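Side-chain contact in glycoside Hydrolase (Bacteroides uniformis, PDB 5TA0), which probably hydrolyses agarose chains as a family 86 glycoside hydrolase, captured here as an engineered variant in complex with neoagarooctaose: residues Lys443-Ile448 and Arg517-Asn522. Residues are numbered along the deposited sequence; the frame is centred on the assembly and turned at random.
Sequences KNVYFI and RKVKIN. With GOL (glycerol), chain Y.
Lys443 meets Arg517 and Lys518 over a peptide face: its CG lies above the Arg517-Lys518 peptide plane, equally close to Arg517 C and Lys518 N (both 3.8 Å). The Arg517 guanidinium has a glycerol, probably from the crystallisation liquor, beside it: C2 lies at its edge, in plane, and O1 approaches obliquely, 3.7 Å from Arg517 NE. The setting is the surface of a beta-sandwich domain, beside a hairpin turn. Strand 444-451 starts just after this turn from strand 434-441, and residues 517-522 belong to the irregular link between strand 508-514 of the same sheet and strand 523-538 of another. No hydrogen bond joins the two segments directly; backbone bonding of Lys443 to Phe515 and of Val445 to Tyr513 holds the start of the strand beside the beginning of this link. With CG anti to its carbonyl carbon (chi1 -53°) and extended beyond, the Lys443 chain runs along the Arg517 backbone and past Lys518, the CG atoms of the two lysines being 4.1 Å apart. Its NZ makes a weak hydrogen bond to Asp516 O and another weak one to glycerol O2 (3.4 Å). The ammonium and Arg517 NE stay 6.6 Å apart, with the polyol near both like charges. On the more sheltered side, Val445 and Val519 cross at about a right angle, methyl against methyl, each using the branch beside its backbone N. Val440 of strand 434-441 touches both valines, and Leu29 of strand 25-30 also packs on Val445, so the link is laid over the apolar residues next to the turn. At the exposed end, the Lys518 backbone N-H points almost straight at glycerol O1, with N to O1 3.2 Å and an N-H...O angle of 170°.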
loop_
_atom_site.group_PDB
_atom_site.type_symbol
_atom_site.label_atom_id
_atom_site.label_comp_id
_atom_site.label_asym_id
_atom_site.label_seq_id
_atom_site.Cartn_x
_atom_site.Cartn_y
_atom_site.Cartn_z
ATOM N N LYS A 443 17.105 -14.810 18.383
ATOM C CA LYS A 443 18.494 -14.928 17.934
ATOM C C LYS A 443 18.722 -14.414 16.519
ATOM O O LYS A 443 19.862 -14.278 16.075
ATOM C CB LYS A 443 18.931 -16.409 17.996
ATOM C CG LYS A 443 18.697 -17.051 19.357
ATOM C CD LYS A 443 19.285 -18.439 19.496
ATOM C CE LYS A 443 18.981 -18.986 20.884
ATOM N NZ LYS A 443 19.785 -20.192 21.229
ATOM N N ASN A 444 17.628 -14.162 15.797
ATOM C CA ASN A 444 17.697 -13.755 14.398
ATOM C C ASN A 444 17.418 -12.279 14.210
ATOM O O ASN A 444 16.500 -11.739 14.837
ATOM C CB ASN A 444 16.697 -14.543 13.575
ATOM C CG ASN A 444 17.073 -15.995 13.468
ATOM O OD1 ASN A 444 18.169 -16.317 13.021
ATOM N ND2 ASN A 444 16.185 -16.872 13.875
ATOM N N VAL A 445 18.210 -11.640 13.362
ATOM C CA VAL A 445 18.011 -10.231 13.012
ATOM C C VAL A 445 17.935 -10.119 11.501
ATOM O O VAL A 445 18.807 -10.633 10.810
ATOM C CB VAL A 445 19.141 -9.330 13.532
ATOM C CG1 VAL A 445 18.840 -7.856 13.262
ATOM C CG2 VAL A 445 19.342 -9.566 15.016
ATOM N N TYR A 446 16.915 -9.428 11.002
ATOM C CA TYR A 446 16.660 -9.243 9.569
ATOM C C TYR A 446 16.891 -7.786 9.267
ATOM O O TYR A 446 16.218 -6.916 9.824
ATOM C CB TYR A 446 15.222 -9.666 9.202
ATOM C CG TYR A 446 14.962 -11.076 9.603
ATOM C CD1 TYR A 446 15.411 -12.124 8.805
ATOM C CD2 TYR A 446 14.339 -11.375 10.810
ATOM C CE1 TYR A 446 15.223 -13.429 9.186
ATOM C CE2 TYR A 446 14.139 -12.694 11.206
ATOM C CZ TYR A 446 14.587 -13.708 10.378
ATOM O OH TYR A 446 14.443 -15.025 10.746
ATOM N N PHE A 447 17.875 -7.514 8.407
ATOM C CA PHE A 447 18.282 -6.175 8.018
ATOM C C PHE A 447 17.929 -6.012 6.539
ATOM O O PHE A 447 18.486 -6.722 5.679
ATOM C CB PHE A 447 19.787 -6.049 8.266
ATOM C CG PHE A 447 20.374 -4.671 8.096
ATOM C CD1 PHE A 447 19.634 -3.497 8.102
ATOM C CD2 PHE A 447 21.771 -4.569 7.998
ATOM C CE1 PHE A 447 20.256 -2.262 7.980
ATOM C CE2 PHE A 447 22.383 -3.342 7.915
ATOM C CZ PHE A 447 21.636 -2.204 7.911
ATOM N N ILE A 448 16.948 -5.152 6.255
ATOM C CA ILE A 448 16.421 -5.019 4.883
ATOM C C ILE A 448 16.854 -3.697 4.316
ATOM O O ILE A 448 16.710 -2.662 4.956
ATOM C CB ILE A 448 14.875 -5.110 4.839
ATOM C CG1 ILE A 448 14.352 -6.339 5.587
ATOM C CG2 ILE A 448 14.379 -5.112 3.409
ATOM C CD1 ILE A 448 13.749 -6.047 6.940
ATOM N N ARG A 517 22.924 -16.431 21.104
ATOM C CA ARG A 517 21.838 -16.242 22.074
ATOM C C ARG A 517 20.941 -15.097 21.640
ATOM O O ARG A 517 21.291 -14.340 20.722
ATOM C CB ARG A 517 22.419 -15.978 23.454
ATOM C CG ARG A 517 23.155 -17.192 24.036
ATOM C CD ARG A 517 23.553 -16.968 25.473
ATOM N NE ARG A 517 22.402 -16.994 26.367
ATOM C CZ ARG A 517 22.381 -16.487 27.604
ATOM N NH1 ARG A 517 23.431 -15.870 28.121
ATOM N NH2 ARG A 517 21.262 -16.567 28.318
ATOM N N LYS A 518 19.808 -14.956 22.315
ATOM C CA LYS A 518 18.846 -13.911 21.932
ATOM C C LYS A 518 19.467 -12.520 22.054
ATOM O O LYS A 518 20.208 -12.224 22.976
ATOM C CB LYS A 518 17.580 -14.015 22.768
ATOM C CG LYS A 518 16.764 -15.264 22.469
ATOM C CD LYS A 518 15.387 -15.217 23.120
ATOM C CE LYS A 518 14.467 -16.287 22.553
ATOM N NZ LYS A 518 13.088 -16.162 23.112
ATOM N N VAL A 519 19.162 -11.657 21.083
ATOM C CA VAL A 519 19.652 -10.294 21.063
ATOM C C VAL A 519 18.934 -9.474 22.137
ATOM O O VAL A 519 17.719 -9.521 22.218
ATOM C CB VAL A 519 19.418 -9.668 19.657
ATOM C CG1 VAL A 519 19.684 -8.169 19.647
ATOM C CG2 VAL A 519 20.284 -10.399 18.647
ATOM N N LYS A 520 19.696 -8.697 22.899
ATOM C CA LYS A 520 19.163 -7.877 23.983
ATOM C C LYS A 520 18.792 -6.497 23.452
ATOM O O LYS A 520 19.642 -5.782 22.932
ATOM C CB LYS A 520 20.194 -7.745 25.114
ATOM N N ILE A 521 17.523 -6.135 23.611
ATOM C CA ILE A 521 17.031 -4.825 23.197
ATOM C C ILE A 521 16.831 -4.040 24.480
ATOM O O ILE A 521 15.960 -4.407 25.261
ATOM C CB ILE A 521 15.725 -4.936 22.373
ATOM C CG1 ILE A 521 15.983 -5.783 21.102
ATOM C CG2 ILE A 521 15.203 -3.544 22.014
ATOM C CD1 ILE A 521 14.764 -6.003 20.220
ATOM N N ASN A 522 17.638 -2.997 24.678
ATOM C CA ASN A 522 17.691 -2.289 25.966
ATOM C C ASN A 522 17.513 -0.780 25.892
ATOM O O ASN A 522 17.672 -0.105 26.902
ATOM C CB ASN A 522 19.018 -2.629 26.691
ATOM C CG ASN A 522 20.250 -2.352 25.852
ATOM O OD1 ASN A 522 20.239 -1.591 24.881
ATOM N ND2 ASN A 522 21.354 -2.998 26.231
HETATM C C1 GOL Y . 18.421 -17.878 24.788
HETATM O O1 GOL Y . 19.033 -16.610 25.003
HETATM C C2 GOL Y . 19.335 -19.007 25.255
HETATM O O2 GOL Y . 19.009 -20.227 24.581
HETATM C C3 GOL Y . 19.137 -19.255 26.739
HETATM O O3 GOL Y . 20.048 -20.275 27.164
#